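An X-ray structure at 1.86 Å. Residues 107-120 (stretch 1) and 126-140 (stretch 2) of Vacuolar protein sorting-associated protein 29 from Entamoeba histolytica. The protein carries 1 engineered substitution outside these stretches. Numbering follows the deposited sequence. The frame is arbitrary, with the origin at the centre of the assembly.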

# COMPACT_ATOMS: atom_id res chain seq x y z
N ASP A 107 -15.29 -6.72 6.73
CA ASP A 107 -15.11 -7.74 7.76
C ASP A 107 -13.69 -8.32 7.74
O ASP A 107 -13.50 -9.53 7.69
N VAL A 108 -12.71 -7.44 7.82
CA VAL A 108 -11.31 -7.84 7.78
C VAL A 108 -10.53 -7.32 8.97
O VAL A 108 -10.88 -6.31 9.56
N ASP A 109 -9.52 -8.08 9.36
CA ASP A 109 -8.61 -7.71 10.44
C ASP A 109 -7.71 -6.52 10.07
O ASP A 109 -7.36 -5.70 10.91
N ILE A 110 -7.30 -6.49 8.81
CA ILE A 110 -6.42 -5.45 8.30
C ILE A 110 -7.02 -4.72 7.10
O ILE A 110 -7.51 -5.34 6.17
N LEU A 111 -7.00 -3.39 7.14
CA LEU A 111 -7.50 -2.60 6.03
C LEU A 111 -6.36 -1.77 5.43
O LEU A 111 -5.77 -0.94 6.11
N ILE A 112 -6.10 -1.99 4.15
CA ILE A 112 -5.05 -1.28 3.45
C ILE A 112 -5.67 -0.31 2.47
O ILE A 112 -6.50 -0.68 1.65
N THR A 113 -5.26 0.95 2.58
CA THR A 113 -5.74 2.03 1.72
C THR A 113 -4.60 3.00 1.37
O THR A 113 -3.60 3.05 2.07
N GLY A 114 -4.76 3.75 0.29
CA GLY A 114 -3.77 4.72 -0.12
C GLY A 114 -4.41 6.08 -0.13
O GLY A 114 -4.88 6.53 0.91
N HIS A 115 -4.35 6.75 -1.28
CA HIS A 115 -4.96 8.06 -1.51
C HIS A 115 -4.30 9.28 -0.86
O HIS A 115 -4.08 10.29 -1.51
N THR A 116 -4.05 9.19 0.43
CA THR A 116 -3.48 10.27 1.21
C THR A 116 -2.06 10.68 0.82
O THR A 116 -1.64 11.78 1.13
N HIS A 117 -1.32 9.73 0.25
CA HIS A 117 0.08 9.91 -0.13
C HIS A 117 0.99 10.09 1.09
O HIS A 117 2.07 10.66 1.00
N LYS A 118 0.54 9.59 2.23
CA LYS A 118 1.32 9.64 3.45
C LYS A 118 1.30 8.26 4.09
O LYS A 118 0.24 7.74 4.42
N LEU A 119 2.47 7.67 4.25
CA LEU A 119 2.56 6.36 4.84
C LEU A 119 2.16 6.44 6.31
O LEU A 119 2.58 7.33 7.02
N GLU A 120 1.30 5.53 6.74
CA GLU A 120 0.89 5.49 8.13
C GLU A 120 0.55 4.09 8.60
O GLU A 120 -0.06 3.32 7.88
N GLY A 126 -8.11 -2.97 18.10
CA GLY A 126 -7.69 -4.32 17.77
C GLY A 126 -7.62 -4.61 16.28
O GLY A 126 -7.26 -5.70 15.87
N LYS A 127 -7.95 -3.61 15.48
CA LYS A 127 -7.91 -3.71 14.03
C LYS A 127 -6.75 -2.86 13.53
O LYS A 127 -6.36 -1.88 14.16
N TYR A 128 -6.18 -3.24 12.39
CA TYR A 128 -5.04 -2.53 11.84
C TYR A 128 -5.32 -1.83 10.53
O TYR A 128 -5.89 -2.42 9.62
N PHE A 129 -4.95 -0.56 10.46
CA PHE A 129 -5.14 0.25 9.27
C PHE A 129 -3.78 0.64 8.74
O PHE A 129 -3.02 1.32 9.42
N LEU A 130 -3.49 0.22 7.51
CA LEU A 130 -2.20 0.48 6.88
C LEU A 130 -2.25 1.25 5.56
O LEU A 130 -3.09 0.99 4.71
N ASN A 131 -1.37 2.23 5.43
CA ASN A 131 -1.24 3.01 4.22
C ASN A 131 0.26 3.07 3.91
O ASN A 131 1.03 3.58 4.71
N PRO A 132 0.67 2.58 2.75
CA PRO A 132 2.09 2.58 2.39
C PRO A 132 2.59 3.90 1.79
O PRO A 132 3.78 4.02 1.52
N GLY A 133 1.69 4.86 1.59
CA GLY A 133 2.06 6.12 0.98
C GLY A 133 2.25 5.96 -0.52
O GLY A 133 1.81 4.97 -1.11
N SER A 134 2.89 6.92 -1.15
CA SER A 134 3.12 6.84 -2.58
C SER A 134 4.52 6.31 -2.80
O SER A 134 5.49 6.85 -2.28
N ALA A 135 4.63 5.28 -3.63
CA ALA A 135 5.90 4.64 -3.93
C ALA A 135 6.89 5.60 -4.57
O ALA A 135 8.08 5.51 -4.34
N THR A 136 6.37 6.50 -5.39
CA THR A 136 7.20 7.47 -6.08
C THR A 136 7.20 8.85 -5.43
O THR A 136 7.85 9.76 -5.92
N GLY A 137 6.52 8.98 -4.30
CA GLY A 137 6.42 10.28 -3.65
C GLY A 137 5.73 11.28 -4.57
O GLY A 137 6.11 12.44 -4.65
N ALA A 138 4.67 10.81 -5.22
CA ALA A 138 3.90 11.60 -6.19
C ALA A 138 3.10 12.74 -5.57
O ALA A 138 2.76 12.72 -4.40
N TYR A 139 2.80 13.74 -6.39
CA TYR A 139 2.08 14.91 -5.94
C TYR A 139 0.70 14.59 -5.37
O TYR A 139 -0.03 13.78 -5.93
N SER A 140 0.36 15.24 -4.27
CA SER A 140 -0.96 15.10 -3.69
C SER A 140 -1.42 16.44 -3.15
O SER A 140 -0.64 17.16 -2.54

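The strands around Ile-110 to Ile-112 and Tyr-128 to Leu-130 run parallel, and their paired residues send side chains to the same face of the sheet. Ile-110, Ile-112, Tyr-128 and Leu-130 share one face. Both isoleucines are m at chi1 and t at chi2, and Leu-130 adopts the same m, t combination; this brings Ile-110 CG2 within 3.6 Å of Leu-130 CD1, while Ile-112 CG1 lies 4.3 Å from Leu-130 CB. Branched aliphatic chains suit such a buried surface, since they fill it without needing polar partners. On the other face Leu-111 (t, p) places its CD2 3.7 Å from CE2 of Phe-129 (m).

Beyond the parallel pairing, polar contacts become more prominent, and His-117 (chi1 m) is among the most covered residues. Its ND1 donates a hydrogen bond to Ala-138 O (2.9 Å) at the ring edge, leaving both faces free for packing. Ser-134 CB covers one face in a CH-pi contact, 4.1 Å from the His-117 ring centroid; Ser-140 OG lies over the opposite face. A flat ring with a polar edge suits this slot between two small serines, both t.

Asn-131 (chi1 t) is buried, so its amide needs polar surroundings. OD1 accepts a hydrogen bond from Gly-133 N (2.8 Å), while ND2 lies 2.8 Å from Thr-116 OG1 and 3.0 Å from Gly-114 O. Gly-133 has positive phi, and a CB there would clash with Leu-119 N.

Waters complete the contact. Water 4 lies 2.8 Å from Asn-131 OD1, to which it can donate, and accepts from His-117 N (3.0 Å); water 3 links His-115 O (2.5 Å) to Ser-140 OG (2.7 Å). At the exposed end, Lys-127 NZ stays 4.2 Å from Asp-109 OD1, beyond a salt bridge, but reaches Asp-107 OD1 through water 1, which lies 3.2 Å from Lys-127 NZ and 3.3 Å from Asp-107 OD1.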

# COMPACT_ATOMS: atom_id res chain seq x y z
CB ASP A 107 -16.14 -8.86 7.64
CG ASP A 107 -16.03 -9.85 8.78
OD1 ASP A 107 -15.59 -9.44 9.86
OD2 ASP A 107 -16.37 -11.02 8.58
CB VAL A 108 -10.63 -7.32 6.51
CG1 VAL A 108 -11.26 -7.92 5.27
CG2 VAL A 108 -10.71 -5.81 6.46
CB ASP A 109 -7.78 -8.90 10.88
CG ASP A 109 -8.62 -10.13 11.10
OD1 ASP A 109 -9.76 -10.00 11.58
OD2 ASP A 109 -8.15 -11.23 10.77
CB ILE A 110 -5.06 -6.04 7.87
CG1 ILE A 110 -4.37 -6.75 9.03
CG2 ILE A 110 -4.16 -4.95 7.30
CD1 ILE A 110 -3.04 -7.36 8.66
CB LEU A 111 -8.65 -1.69 6.45
CG LEU A 111 -9.26 -0.86 5.32
CD1 LEU A 111 -9.97 -1.76 4.33
CD2 LEU A 111 -10.21 0.19 5.87
CB ILE A 112 -4.11 -2.24 2.70
CG1 ILE A 112 -3.50 -3.26 3.66
CG2 ILE A 112 -3.04 -1.47 1.96
CD1 ILE A 112 -2.53 -4.22 3.02
CB THR A 113 -6.89 2.83 2.38
OG1 THR A 113 -6.46 3.35 3.64
CG2 THR A 113 -8.11 1.95 2.58
CB HIS A 115 -6.45 8.03 -1.17
CG HIS A 115 -7.18 9.28 -1.55
ND1 HIS A 115 -7.68 9.50 -2.81
CD2 HIS A 115 -7.47 10.39 -0.83
CE1 HIS A 115 -8.26 10.69 -2.85
NE2 HIS A 115 -8.15 11.24 -1.66
CB THR A 116 -3.51 9.95 2.72
OG1 THR A 116 -2.59 8.89 3.00
CG2 THR A 116 -4.90 9.54 3.14
CB HIS A 117 0.28 11.02 -1.16
CG HIS A 117 -0.19 10.65 -2.53
ND1 HIS A 117 0.39 11.13 -3.68
CD2 HIS A 117 -1.20 9.84 -2.94
CE1 HIS A 117 -0.23 10.64 -4.73
NE2 HIS A 117 -1.20 9.85 -4.31
CB LYS A 118 0.78 10.68 4.43
CG LYS A 118 1.71 10.95 5.59
CD LYS A 118 3.16 10.80 5.16
CE LYS A 118 4.06 11.83 5.83
NZ LYS A 118 4.88 12.58 4.83
CB LEU A 119 3.98 5.81 4.72
CG LEU A 119 4.26 4.46 5.37
CD1 LEU A 119 5.39 3.75 4.64
CD2 LEU A 119 4.60 4.61 6.84
CB GLU A 120 -0.30 6.42 8.36
CG GLU A 120 -0.68 6.62 9.81
CD GLU A 120 -1.92 7.48 9.98
OE1 GLU A 120 -1.77 8.70 10.18
OE2 GLU A 120 -3.03 6.93 9.90
CB LYS A 127 -9.22 -3.26 13.40
CG LYS A 127 -10.46 -3.94 13.94
CD LYS A 127 -10.41 -5.44 13.77
CE LYS A 127 -11.36 -6.13 14.74
NZ LYS A 127 -11.60 -7.55 14.38
CB TYR A 128 -3.86 -3.49 11.68
CG TYR A 128 -3.61 -4.32 12.92
CD1 TYR A 128 -4.25 -5.52 13.11
CD2 TYR A 128 -2.72 -3.88 13.89
CE1 TYR A 128 -4.03 -6.27 14.25
CE2 TYR A 128 -2.49 -4.62 15.02
CZ TYR A 128 -3.14 -5.82 15.20
OH TYR A 128 -2.91 -6.56 16.33
CB PHE A 129 -5.98 1.48 9.60
CG PHE A 129 -7.38 1.16 10.02
CD1 PHE A 129 -7.66 0.72 11.30
CD2 PHE A 129 -8.43 1.28 9.12
CE1 PHE A 129 -8.95 0.42 11.68
CE2 PHE A 129 -9.72 0.98 9.50
CZ PHE A 129 -9.98 0.54 10.78
CB LEU A 130 -1.47 -0.85 6.65
CG LEU A 130 -1.62 -1.87 7.78
CD1 LEU A 130 -1.02 -3.21 7.40
CD2 LEU A 130 -0.99 -1.33 9.05
CB ASN A 131 -1.81 4.41 4.45
CG ASN A 131 -1.83 5.25 3.20
OD1 ASN A 131 -0.96 5.16 2.36
ND2 ASN A 131 -2.85 6.09 3.08
CB PRO A 132 2.19 1.46 1.36
CG PRO A 132 0.84 1.39 0.74
CD PRO A 132 -0.15 1.85 1.77
CB SER A 134 2.95 8.20 -3.25
OG SER A 134 3.41 8.16 -4.58
CB ALA A 135 5.69 3.44 -4.83
CB THR A 136 6.70 7.64 -7.52
OG1 THR A 136 5.34 8.08 -7.50
CG2 THR A 136 6.78 6.31 -8.25
CB ALA A 138 2.98 10.69 -6.99
CB TYR A 139 1.95 15.92 -7.10
CG TYR A 139 0.86 16.94 -6.90
CD1 TYR A 139 1.10 18.10 -6.19
CD2 TYR A 139 -0.42 16.71 -7.36
CE1 TYR A 139 0.11 19.03 -5.98
CE2 TYR A 139 -1.43 17.64 -7.16
CZ TYR A 139 -1.15 18.79 -6.46
OH TYR A 139 -2.14 19.71 -6.25
CB SER A 140 -0.95 14.05 -2.57
OG SER A 140 -2.22 13.98 -1.94
O HOH W 1 -13.11 -8.49 11.77
O HOH W 2 -7.05 -7.51 13.63
O HOH W 3 -4.06 12.32 -2.92
O HOH W 4 -1.02 6.76 0.08
O HOH W 5 4.11 8.89 -0.08